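Local coordinates for protein transcriptional regulator, LacI family (Lactobacillus brevis, PDB 3JY6) that probably acts as a DNA-binding transcription factor of the LacI family, recognising cis-regulatory sites, at residues I206-D218 / K228-G240. Numbering follows the deposited sequence.
Sequences IDNQTVTATGFAD and KLTLITQNPFLMG
Ile-232 bonds on both sides of Phe-216: its N reaches Gly-215 O at 2.9 Å in a nearly straight bond, and its O accepts from Ala-217 N at 3.0 Å. One residue bonding both neighbours of its bridge partner marks the pairing as parallel, and the axes of strands 211-215 and 231-233 diverge by just 7°. A C-H contact accompanies it, Phe-216 CA to Ile-232 O at 3.4 Å. A side-chain bond extends the pairing, Thr-214 OG1 donating to Thr-230 O at 2.7 Å; chi1 of -175° swings OG1 beside its own carbonyl carbon, and it meets the acceptor only slightly tilted from the carbonyl plane. In the periplasmic-binding-protein fold of LacI-type regulators, this joins the edge strand of the 152-158/125-131/183-187/211-215 sheet to the chain leading into helix 236-251, which returns to the other lobe. There Gln-234 NE2 is hydrogen-bonded to Asp-92 OD1 and Thr-105 OG1, next to strands 88-91 and 102-104.

Apolar contact is centred on the Phe-216 ring: Ile-232 CD1 sits over one face, 4.2 Å from the centroid, in a CH-pi contact, while Arg-142 makes a cation-pi contact with the ring. Toward the start of both segments, Leu-229 CD2 covers Ala-213 O at 3.5 Å, a buried carbonyl with no hydrogen-bond partner in the model.

Just ahead of helix 236-251, Asp-218 OD1 accepts two weak bonds, from Gln-234 N (2.8 Å, bent to 125°) and Asn-235 N, and its carboxylate lies against Pro-236 CD. An alanine here would remove that carboxylate and is likely to leave both amides without this acceptor and the turn before the helix less firmly fixed.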
loop_
_atom_site.group_PDB
_atom_site.type_symbol
_atom_site.label_atom_id
_atom_site.label_comp_id
_atom_site.label_asym_id
_atom_site.label_seq_id
_atom_site.Cartn_x
_atom_site.Cartn_y
_atom_site.Cartn_z
ATOM N N ILE A 206 -19.919 -13.220 10.422
ATOM C CA ILE A 206 -18.852 -13.286 11.417
ATOM C C ILE A 206 -19.375 -12.604 12.685
ATOM O O ILE A 206 -19.492 -11.378 12.725
ATOM C CB ILE A 206 -17.579 -12.552 10.912
ATOM C CG1 ILE A 206 -16.977 -13.313 9.719
ATOM C CG2 ILE A 206 -16.554 -12.443 12.033
ATOM C CD1 ILE A 206 -15.882 -12.559 8.990
ATOM N N ASP A 207 -19.695 -13.395 13.712
ATOM C CA ASP A 207 -20.226 -12.840 14.958
ATOM C C ASP A 207 -19.426 -13.118 16.228
ATOM O O ASP A 207 -19.851 -12.728 17.316
ATOM C CB ASP A 207 -21.680 -13.297 15.186
ATOM C CG ASP A 207 -21.832 -14.810 15.222
ATOM O OD1 ASP A 207 -20.833 -15.523 15.445
ATOM O OD2 ASP A 207 -22.974 -15.284 15.038
ATOM N N ASN A 208 -18.285 -13.792 16.099
ATOM C CA ASN A 208 -17.450 -14.085 17.261
ATOM C C ASN A 208 -18.123 -14.943 18.321
ATOM O O ASN A 208 -17.821 -14.815 19.500
ATOM C CB ASN A 208 -16.977 -12.777 17.897
ATOM C CG ASN A 208 -15.636 -12.327 17.367
ATOM O OD1 ASN A 208 -15.276 -12.608 16.219
ATOM N ND2 ASN A 208 -14.886 -11.615 18.201
ATOM N N GLN A 209 -19.032 -15.813 17.899
ATOM C CA GLN A 209 -19.734 -16.706 18.816
ATOM C C GLN A 209 -19.841 -18.076 18.162
ATOM O O GLN A 209 -19.689 -19.110 18.818
ATOM C CB GLN A 209 -21.129 -16.162 19.121
ATOM C CG GLN A 209 -21.111 -14.799 19.796
ATOM C CD GLN A 209 -21.913 -14.780 21.070
ATOM O OE1 GLN A 209 -23.129 -14.975 21.054
ATOM N NE2 GLN A 209 -21.237 -14.546 22.192
ATOM N N THR A 210 -20.109 -18.073 16.862
ATOM C CA THR A 210 -20.214 -19.313 16.109
ATOM C C THR A 210 -19.239 -19.269 14.925
ATOM O O THR A 210 -18.763 -20.301 14.447
ATOM C CB THR A 210 -21.666 -19.532 15.620
ATOM O OG1 THR A 210 -21.729 -20.737 14.850
ATOM C CG2 THR A 210 -22.140 -18.358 14.778
ATOM N N VAL A 211 -18.930 -18.053 14.481
ATOM C CA VAL A 211 -17.999 -17.831 13.382
ATOM C C VAL A 211 -17.106 -16.625 13.655
ATOM O O VAL A 211 -17.595 -15.522 13.895
ATOM C CB VAL A 211 -18.736 -17.554 12.066
ATOM C CG1 VAL A 211 -17.722 -17.325 10.945
ATOM C CG2 VAL A 211 -19.664 -18.696 11.738
ATOM N N THR A 212 -15.795 -16.830 13.623
ATOM C CA THR A 212 -14.863 -15.727 13.832
ATOM C C THR A 212 -13.894 -15.706 12.640
ATOM O O THR A 212 -14.065 -16.463 11.690
ATOM C CB THR A 212 -14.088 -15.875 15.179
ATOM O OG1 THR A 212 -13.408 -14.650 15.466
ATOM C CG2 THR A 212 -13.066 -16.995 15.105
ATOM N N ALA A 213 -12.888 -14.843 12.665
ATOM C CA ALA A 213 -11.955 -14.803 11.543
ATOM C C ALA A 213 -10.613 -14.243 11.941
ATOM O O ALA A 213 -10.521 -13.397 12.821
ATOM C CB ALA A 213 -12.531 -13.978 10.402
ATOM N N THR A 214 -9.572 -14.708 11.260
ATOM C CA THR A 214 -8.221 -14.274 11.530
ATOM C C THR A 214 -7.427 -14.422 10.240
ATOM O O THR A 214 -7.981 -14.744 9.188
ATOM C CB THR A 214 -7.589 -15.172 12.596
ATOM O OG1 THR A 214 -6.284 -14.681 12.945
ATOM C CG2 THR A 214 -7.484 -16.601 12.063
ATOM N N GLY A 215 -6.124 -14.211 10.341
ATOM C CA GLY A 215 -5.265 -14.342 9.185
ATOM C C GLY A 215 -3.972 -13.571 9.362
ATOM O O GLY A 215 -3.752 -12.929 10.397
ATOM N N PHE A 216 -3.112 -13.653 8.349
ATOM C CA PHE A 216 -1.846 -12.931 8.349
ATOM C C PHE A 216 -2.169 -11.586 7.717
ATOM O O PHE A 216 -2.524 -11.520 6.538
ATOM C CB PHE A 216 -0.811 -13.686 7.518
ATOM C CG PHE A 216 -0.338 -14.960 8.158
ATOM C CD1 PHE A 216 0.913 -15.023 8.766
ATOM C CD2 PHE A 216 -1.149 -16.097 8.162
ATOM C CE1 PHE A 216 1.355 -16.201 9.372
ATOM C CE2 PHE A 216 -0.716 -17.271 8.763
ATOM C CZ PHE A 216 0.539 -17.326 9.370
ATOM N N ALA A 217 -2.066 -10.524 8.514
ATOM C CA ALA A 217 -2.368 -9.174 8.064
ATOM C C ALA A 217 -1.666 -8.170 8.968
ATOM O O ALA A 217 -1.650 -8.336 10.180
ATOM C CB ALA A 217 -3.874 -8.945 8.111
ATOM N N ASP A 218 -1.098 -7.122 8.380
ATOM C CA ASP A 218 -0.396 -6.120 9.172
ATOM C C ASP A 218 -1.045 -4.735 9.150
ATOM O O ASP A 218 -0.751 -3.896 10.003
ATOM C CB ASP A 218 1.068 -6.047 8.725
ATOM C CG ASP A 218 1.830 -7.337 9.021
ATOM O OD1 ASP A 218 2.148 -7.588 10.209
ATOM O OD2 ASP A 218 2.100 -8.111 8.072
ATOM N N LYS A 228 -13.695 -6.064 16.871
ATOM C CA LYS A 228 -12.277 -6.550 17.143
ATOM C C LYS A 228 -11.770 -8.010 16.886
ATOM O O LYS A 228 -11.791 -9.121 17.608
ATOM C CB LYS A 228 -11.437 -5.881 18.228
ATOM C CG LYS A 228 -10.072 -6.441 18.150
ATOM C CD LYS A 228 -9.194 -5.260 18.278
ATOM C CE LYS A 228 -8.373 -5.434 19.514
ATOM N NZ LYS A 228 -8.989 -4.712 20.668
ATOM N N LEU A 229 -11.221 -8.098 15.741
ATOM C CA LEU A 229 -10.613 -9.369 15.289
ATOM C C LEU A 229 -9.223 -9.611 15.762
ATOM O O LEU A 229 -8.481 -8.710 16.152
ATOM C CB LEU A 229 -10.646 -9.592 13.748
ATOM C CG LEU A 229 -12.137 -9.733 13.392
ATOM C CD1 LEU A 229 -12.212 -9.649 11.894
ATOM C CD2 LEU A 229 -12.772 -11.024 13.955
ATOM N N THR A 230 -8.909 -10.886 15.863
ATOM C CA THR A 230 -7.589 -11.228 16.347
ATOM C C THR A 230 -6.740 -11.640 15.161
ATOM O O THR A 230 -7.046 -12.627 14.470
ATOM C CB THR A 230 -7.669 -12.335 17.407
ATOM O OG1 THR A 230 -7.661 -11.737 18.737
ATOM C CG2 THR A 230 -6.498 -13.343 17.203
ATOM N N LEU A 231 -5.666 -10.898 14.905
ATOM C CA LEU A 231 -4.815 -11.215 13.751
ATOM C C LEU A 231 -3.339 -11.516 13.976
ATOM O O LEU A 231 -2.765 -11.225 15.031
ATOM C CB LEU A 231 -4.907 -10.075 12.741
ATOM C CG LEU A 231 -6.347 -9.531 12.475
ATOM C CD1 LEU A 231 -6.182 -8.130 11.855
ATOM C CD2 LEU A 231 -7.190 -10.519 11.584
ATOM N N ILE A 232 -2.713 -12.111 12.962
ATOM C CA ILE A 232 -1.292 -12.440 13.052
ATOM C C ILE A 232 -0.458 -11.452 12.244
ATOM O O ILE A 232 -0.662 -11.295 11.041
ATOM C CB ILE A 232 -0.988 -13.851 12.530
ATOM C CG1 ILE A 232 -1.906 -14.865 13.202
ATOM C CG2 ILE A 232 0.469 -14.208 12.868
ATOM C CD1 ILE A 232 -2.022 -16.168 12.427
ATOM N N THR A 233 0.477 -10.777 12.903
ATOM C CA THR A 233 1.301 -9.801 12.200
ATOM C C THR A 233 2.689 -10.355 11.992
ATOM O O THR A 233 3.243 -10.980 12.888
ATOM C CB THR A 233 1.434 -8.469 12.977
ATOM O OG1 THR A 233 2.177 -8.687 14.185
ATOM C CG2 THR A 233 0.058 -7.922 13.341
ATOM N N GLN A 234 3.239 -10.132 10.801
ATOM C CA GLN A 234 4.590 -10.591 10.488
ATOM C C GLN A 234 5.699 -9.608 10.862
ATOM O O GLN A 234 6.865 -9.980 10.821
ATOM C CB GLN A 234 4.713 -10.902 9.003
ATOM C CG GLN A 234 4.379 -12.318 8.634
ATOM C CD GLN A 234 4.468 -12.533 7.143
ATOM O OE1 GLN A 234 3.550 -12.186 6.386
ATOM N NE2 GLN A 234 5.588 -13.092 6.701
ATOM N N ASN A 235 5.341 -8.371 11.227
ATOM C CA ASN A 235 6.335 -7.353 11.588
ATOM C C ASN A 235 7.194 -7.036 10.349
ATOM O O ASN A 235 8.416 -7.080 10.417
ATOM C CB ASN A 235 7.280 -7.878 12.686
ATOM C CG ASN A 235 6.663 -7.860 14.073
ATOM O OD1 ASN A 235 6.995 -8.696 14.929
ATOM N ND2 ASN A 235 5.787 -6.896 14.317
ATOM N N PRO A 236 6.567 -6.715 9.211
ATOM C CA PRO A 236 7.326 -6.410 7.990
ATOM C C PRO A 236 8.409 -5.334 8.106
ATOM O O PRO A 236 9.470 -5.444 7.484
ATOM C CB PRO A 236 6.235 -6.040 6.984
ATOM C CG PRO A 236 5.123 -5.523 7.863
ATOM C CD PRO A 236 5.127 -6.499 9.004
ATOM N N PHE A 237 8.149 -4.296 8.893
ATOM C CA PHE A 237 9.145 -3.245 9.065
ATOM C C PHE A 237 10.377 -3.884 9.704
ATOM O O PHE A 237 11.516 -3.631 9.290
ATOM C CB PHE A 237 8.628 -2.130 9.989
ATOM C CG PHE A 237 9.579 -0.959 10.124
ATOM C CD1 PHE A 237 9.483 0.144 9.274
ATOM C CD2 PHE A 237 10.588 -0.970 11.096
ATOM C CE1 PHE A 237 10.387 1.239 9.390
ATOM C CE2 PHE A 237 11.495 0.106 11.224
ATOM C CZ PHE A 237 11.391 1.211 10.369
ATOM N N LEU A 238 10.137 -4.722 10.707
ATOM C CA LEU A 238 11.221 -5.387 11.415
ATOM C C LEU A 238 11.953 -6.372 10.521
ATOM O O LEU A 238 13.174 -6.487 10.589
ATOM C CB LEU A 238 10.681 -6.107 12.654
ATOM C CG LEU A 238 11.727 -6.774 13.542
ATOM C CD1 LEU A 238 12.645 -5.719 14.124
ATOM C CD2 LEU A 238 11.035 -7.542 14.650
ATOM N N MET A 239 11.212 -7.094 9.690
ATOM C CA MET A 239 11.831 -8.050 8.775
ATOM C C MET A 239 12.695 -7.260 7.776
ATOM O O MET A 239 13.815 -7.660 7.441
ATOM C CB MET A 239 10.748 -8.860 8.039
ATOM C CG MET A 239 9.984 -9.893 8.899
ATOM S SD MET A 239 8.723 -10.832 7.964
ATOM C CE MET A 239 9.703 -12.105 7.232
ATOM N N GLY A 240 12.175 -6.116 7.343
ATOM C CA GLY A 240 12.903 -5.273 6.402
ATOM C C GLY A 240 14.155 -4.669 7.023
ATOM O O GLY A 240 15.211 -4.590 6.387
#